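Local coordinates for protein CDA peptide synthetase I (Streptomyces coelicolor, PDB 5DU9) that is a nonribosomal peptide synthetase, modelled here as its condensation domain, a member of the CoA-dependent acyltransferase superfamily, at residues Ala189-Glu201 with Arg297-Val309. The protein carries 1 engineered substitution. Residues are numbered along the deposited sequence; the frame is centred on the assembly and turned at random.
With SO4 (sulfate ion), chain C.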
loop_
_atom_site.group_PDB
_atom_site.type_symbol
_atom_site.label_atom_id
_atom_site.label_comp_id
_atom_site.label_asym_id
_atom_site.label_seq_id
_atom_site.Cartn_x
_atom_site.Cartn_y
_atom_site.Cartn_z
ATOM N N ALA A 189 12.012 -21.177 -4.662
ATOM C CA ALA A 189 11.230 -19.954 -4.775
ATOM C C ALA A 189 10.468 -19.970 -6.093
ATOM O O ALA A 189 10.907 -20.591 -7.063
ATOM C CB ALA A 189 12.125 -18.731 -4.686
ATOM N N ALA A 190 9.322 -19.297 -6.117
ATOM C CA ALA A 190 8.491 -19.231 -7.312
ATOM C C ALA A 190 8.133 -17.790 -7.626
ATOM O O ALA A 190 6.959 -17.416 -7.623
ATOM C CB ALA A 190 7.235 -20.063 -7.131
ATOM N N PHE A 191 9.154 -16.978 -7.882
ATOM C CA PHE A 191 8.943 -15.582 -8.250
ATOM C C PHE A 191 9.119 -15.403 -9.756
ATOM O O PHE A 191 9.708 -16.254 -10.431
ATOM C CB PHE A 191 9.910 -14.667 -7.493
ATOM C CG PHE A 191 9.617 -14.548 -6.016
ATOM C CD1 PHE A 191 8.316 -14.506 -5.548
ATOM C CD2 PHE A 191 10.654 -14.472 -5.101
ATOM C CE1 PHE A 191 8.053 -14.392 -4.192
ATOM C CE2 PHE A 191 10.398 -14.360 -3.750
ATOM C CZ PHE A 191 9.097 -14.318 -3.296
ATOM N N GLY A 192 8.596 -14.295 -10.271
ATOM C CA GLY A 192 8.703 -13.974 -11.681
ATOM C C GLY A 192 9.890 -13.082 -11.992
ATOM O O GLY A 192 10.718 -12.800 -11.124
ATOM N N ASP A 193 9.962 -12.632 -13.242
ATOM C CA ASP A 193 11.114 -11.889 -13.741
ATOM C C ASP A 193 10.787 -10.423 -13.994
ATOM O O ASP A 193 9.840 -10.096 -14.707
ATOM C CB ASP A 193 11.634 -12.528 -15.029
ATOM C CG ASP A 193 12.830 -11.798 -15.590
ATOM O OD1 ASP A 193 13.940 -11.975 -15.048
ATOM O OD2 ASP A 193 12.660 -11.041 -16.566
ATOM N N THR A 194 11.596 -9.541 -13.418
ATOM C CA THR A 194 11.356 -8.107 -13.512
ATOM C C THR A 194 11.584 -7.592 -14.933
ATOM O O THR A 194 10.818 -6.765 -15.421
ATOM C CB THR A 194 12.256 -7.327 -12.538
ATOM O OG1 THR A 194 12.010 -7.775 -11.198
ATOM C CG2 THR A 194 11.981 -5.832 -12.619
ATOM N N ASP A 195 12.632 -8.074 -15.595
ATOM C CA ASP A 195 12.944 -7.599 -16.940
ATOM C C ASP A 195 11.762 -7.810 -17.882
ATOM O O ASP A 195 11.436 -6.935 -18.679
ATOM C CB ASP A 195 14.187 -8.299 -17.499
ATOM C CG ASP A 195 15.482 -7.786 -16.886
ATOM O OD1 ASP A 195 15.519 -6.629 -16.419
ATOM O OD2 ASP A 195 16.475 -8.541 -16.891
ATOM N N ARG A 196 11.112 -8.965 -17.784
ATOM C CA ARG A 196 9.969 -9.250 -18.643
ATOM C C ARG A 196 8.777 -8.363 -18.287
ATOM O O ARG A 196 8.020 -7.957 -19.168
ATOM C CB ARG A 196 9.573 -10.725 -18.552
ATOM C CG ARG A 196 10.485 -11.649 -19.333
ATOM C CD ARG A 196 9.887 -13.041 -19.454
ATOM N NE ARG A 196 10.270 -13.898 -18.334
ATOM C CZ ARG A 196 9.454 -14.735 -17.695
ATOM N NH1 ARG A 196 8.175 -14.838 -18.034
ATOM N NH2 ARG A 196 9.927 -15.469 -16.698
ATOM N N MET A 197 8.615 -8.071 -16.999
ATOM C CA MET A 197 7.549 -7.187 -16.535
ATOM C C MET A 197 7.763 -5.777 -17.094
ATOM O O MET A 197 6.831 -5.138 -17.582
ATOM C CB MET A 197 7.498 -7.174 -14.998
ATOM C CG MET A 197 6.347 -6.370 -14.401
ATOM S SD MET A 197 6.089 -6.706 -12.636
ATOM C CE MET A 197 7.630 -6.128 -11.925
ATOM N N VAL A 198 8.999 -5.299 -17.030
ATOM C CA VAL A 198 9.343 -3.993 -17.582
ATOM C C VAL A 198 9.146 -3.970 -19.101
ATOM O O VAL A 198 8.657 -2.987 -19.656
ATOM C CB VAL A 198 10.799 -3.618 -17.229
ATOM C CG1 VAL A 198 11.266 -2.384 -18.001
ATOM C CG2 VAL A 198 10.918 -3.384 -15.732
ATOM N N ALA A 199 9.521 -5.051 -19.772
ATOM C CA ALA A 199 9.340 -5.132 -21.218
ATOM C C ALA A 199 7.860 -5.029 -21.581
ATOM O O ALA A 199 7.502 -4.455 -22.613
ATOM C CB ALA A 199 9.936 -6.426 -21.761
ATOM N N GLY A 200 7.007 -5.580 -20.725
ATOM C CA GLY A 200 5.571 -5.500 -20.919
ATOM C C GLY A 200 5.085 -4.064 -20.878
ATOM O O GLY A 200 4.238 -3.662 -21.677
ATOM N N GLU A 201 5.631 -3.285 -19.950
ATOM C CA GLU A 201 5.254 -1.881 -19.816
ATOM C C GLU A 201 5.712 -1.107 -21.043
ATOM O O GLU A 201 4.979 -0.274 -21.569
ATOM C CB GLU A 201 5.858 -1.263 -18.551
ATOM C CG GLU A 201 5.406 -1.909 -17.255
ATOM C CD GLU A 201 5.829 -1.115 -16.029
ATOM O OE1 GLU A 201 6.847 -0.391 -16.109
ATOM O OE2 GLU A 201 5.141 -1.209 -14.989
ATOM N N ARG A 297 -0.044 -4.877 -12.169
ATOM C CA ARG A 297 0.455 -6.198 -12.541
ATOM C C ARG A 297 -0.459 -6.862 -13.559
ATOM O O ARG A 297 -1.620 -7.149 -13.274
ATOM C CB ARG A 297 0.602 -7.073 -11.296
ATOM C CG ARG A 297 1.679 -6.553 -10.375
ATOM C CD ARG A 297 1.622 -7.118 -8.966
ATOM N NE ARG A 297 2.629 -6.437 -8.160
ATOM C CZ ARG A 297 3.907 -6.792 -8.096
ATOM N NH1 ARG A 297 4.342 -7.857 -8.756
ATOM N NH2 ARG A 297 4.755 -6.083 -7.366
ATOM N N TYR A 298 0.085 -7.093 -14.751
ATOM C CA TYR A 298 -0.669 -7.659 -15.858
ATOM C C TYR A 298 -0.019 -8.949 -16.335
ATOM O O TYR A 298 1.097 -8.943 -16.848
ATOM C CB TYR A 298 -0.777 -6.631 -16.984
ATOM C CG TYR A 298 -1.355 -5.342 -16.469
ATOM C CD1 TYR A 298 -2.717 -5.217 -16.238
ATOM C CD2 TYR A 298 -0.535 -4.269 -16.157
ATOM C CE1 TYR A 298 -3.247 -4.047 -15.735
ATOM C CE2 TYR A 298 -1.058 -3.096 -15.655
ATOM C CZ TYR A 298 -2.412 -2.991 -15.445
ATOM O OH TYR A 298 -2.937 -1.821 -14.939
ATOM N N GLY A 299 -0.727 -10.053 -16.131
ATOM C CA GLY A 299 -0.239 -11.362 -16.525
ATOM C C GLY A 299 0.341 -12.114 -15.348
ATOM O O GLY A 299 0.594 -11.537 -14.290
ATOM N N ALA A 300 0.561 -13.410 -15.538
ATOM C CA ALA A 300 0.974 -14.288 -14.449
ATOM C C ALA A 300 2.360 -13.942 -13.918
ATOM O O ALA A 300 2.587 -13.959 -12.706
ATOM C CB ALA A 300 0.940 -15.737 -14.910
ATOM N N ASN A 301 3.293 -13.647 -14.818
ATOM C CA ASN A 301 4.656 -13.332 -14.403
ATOM C C ASN A 301 4.688 -12.102 -13.511
ATOM O O ASN A 301 5.299 -12.110 -12.443
ATOM C CB ASN A 301 5.559 -13.111 -15.617
ATOM C CG ASN A 301 6.963 -12.688 -15.223
ATOM O OD1 ASN A 301 7.728 -13.480 -14.668
ATOM N ND2 ASN A 301 7.306 -11.440 -15.504
ATOM N N ALA A 302 4.012 -11.048 -13.953
ATOM C CA ALA A 302 3.986 -9.798 -13.208
ATOM C C ALA A 302 3.373 -9.980 -11.820
ATOM O O ALA A 302 3.831 -9.373 -10.847
ATOM C CB ALA A 302 3.221 -8.737 -13.990
ATOM N N ARG A 303 2.353 -10.827 -11.721
ATOM C CA ARG A 303 1.649 -11.016 -10.458
ATOM C C ARG A 303 2.548 -11.562 -9.346
ATOM O O ARG A 303 2.324 -11.267 -8.172
ATOM C CB ARG A 303 0.448 -11.944 -10.654
ATOM C CG ARG A 303 -0.777 -11.228 -11.213
ATOM C CD ARG A 303 -2.040 -12.059 -11.070
ATOM N NE ARG A 303 -2.024 -13.246 -11.922
ATOM C CZ ARG A 303 -2.378 -13.256 -13.204
ATOM N NH1 ARG A 303 -2.774 -12.140 -13.803
ATOM N NH2 ARG A 303 -2.332 -14.388 -13.894
ATOM N N ILE A 304 3.575 -12.324 -9.714
ATOM C CA ILE A 304 4.442 -12.973 -8.724
ATOM C C ILE A 304 5.878 -12.450 -8.748
ATOM O O ILE A 304 6.796 -13.136 -8.314
ATOM C CB ILE A 304 4.466 -14.504 -8.924
ATOM C CG1 ILE A 304 4.965 -14.863 -10.328
ATOM C CG2 ILE A 304 3.077 -15.079 -8.685
ATOM C CD1 ILE A 304 5.335 -16.326 -10.496
ATOM N N THR A 305 6.066 -11.227 -9.237
ATOM C CA THR A 305 7.390 -10.609 -9.265
ATOM C C THR A 305 7.500 -9.528 -8.190
ATOM O O THR A 305 6.939 -8.449 -8.347
ATOM C CB THR A 305 7.693 -9.991 -10.644
ATOM O OG1 THR A 305 7.617 -11.009 -11.651
ATOM C CG2 THR A 305 9.085 -9.373 -10.673
ATOM N N PRO A 306 8.223 -9.813 -7.092
ATOM C CA PRO A 306 8.387 -8.758 -6.087
ATOM C C PRO A 306 9.043 -7.518 -6.683
ATOM O O PRO A 306 9.998 -7.624 -7.451
ATOM C CB PRO A 306 9.278 -9.412 -5.029
ATOM C CG PRO A 306 9.031 -10.878 -5.190
ATOM C CD PRO A 306 8.836 -11.081 -6.662
ATOM N N GLY A 307 8.516 -6.350 -6.346
ATOM C CA GLY A 307 8.997 -5.122 -6.941
ATOM C C GLY A 307 8.093 -3.962 -6.594
ATOM O O GLY A 307 7.372 -3.996 -5.600
ATOM N N MET A 308 8.161 -2.927 -7.422
ATOM C CA MET A 308 7.354 -1.732 -7.265
ATOM C C MET A 308 6.775 -1.378 -8.627
ATOM O O MET A 308 7.497 -0.901 -9.501
ATOM C CB MET A 308 8.203 -0.586 -6.705
ATOM C CG MET A 308 7.602 0.800 -6.862
ATOM S SD MET A 308 5.900 0.906 -6.290
ATOM C CE MET A 308 5.723 2.680 -6.083
ATOM N N VAL A 309 5.482 -1.643 -8.814
ATOM C CA VAL A 309 4.822 -1.366 -10.091
ATOM C C VAL A 309 3.455 -0.723 -9.921
ATOM O O VAL A 309 2.787 -0.427 -10.905
ATOM C CB VAL A 309 4.639 -2.652 -10.937
ATOM C CG1 VAL A 309 5.945 -3.049 -11.587
ATOM C CG2 VAL A 309 4.082 -3.783 -10.094
HETATM S S SO4 C . 3.101 -13.935 -18.716
HETATM O O1 SO4 C . 1.937 -14.207 -19.554
HETATM O O2 SO4 C . 4.296 -14.521 -19.326
HETATM O O3 SO4 C . 3.282 -12.492 -18.594
HETATM O O4 SO4 C . 2.885 -14.516 -17.396
HETATM O O HOH W 1 11.125 -6.039 -9.318
HETATM O O HOH W 2 5.037 0.414 -12.889
#
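Asn301 grips the backbone of Asp193 with both ends of its amide and joins the N-terminus of helix 194-205 to the short, weakly bonded helix 300-303 in this condensation domain. Asn301 OD1 accepts from Asp193 N at 2.8 Å, while ND2 donates to Asp193 O at 3.0 Å in a nearly straight bond. With CG anti to the backbone N (chi1 176°), the Asn301 amide reaches across to Asp193, and the two bonds fix its rotation. Asp193 is also the N-cap, its OD2 accepting from Arg196 N. Gly192 N donates to Ile304 O.

The tight part gathers round Met197, which is buried. Met197 CE packs 3.5 Å from Val309 CG1, and its SD rests against Ala302 CB. The methyl of Met197 also meets Thr305 CG2, tip to tip. Arg297 NH1 donates to both Ala302 O and Thr305 O, and its NH2 forms a salt bridge with Asp162. Pro306 CG sits 3.6 Å from the centroid of the Phe191 ring, a CH-pi contact over one face. Met308 points away from this packing and touches the bound (2S)-2-amino-N-butyl-propanamide, so the contact lies next to that pocket.

The outer side is looser. Arg196 is exposed, and its guanidinium stacks on the Asn301 amide, the planes 29° apart. A sulfate, probably from the crystallisation liquor, lies near the guanidinium edge; its O4 accepts from Asn301 N at 2.8 Å.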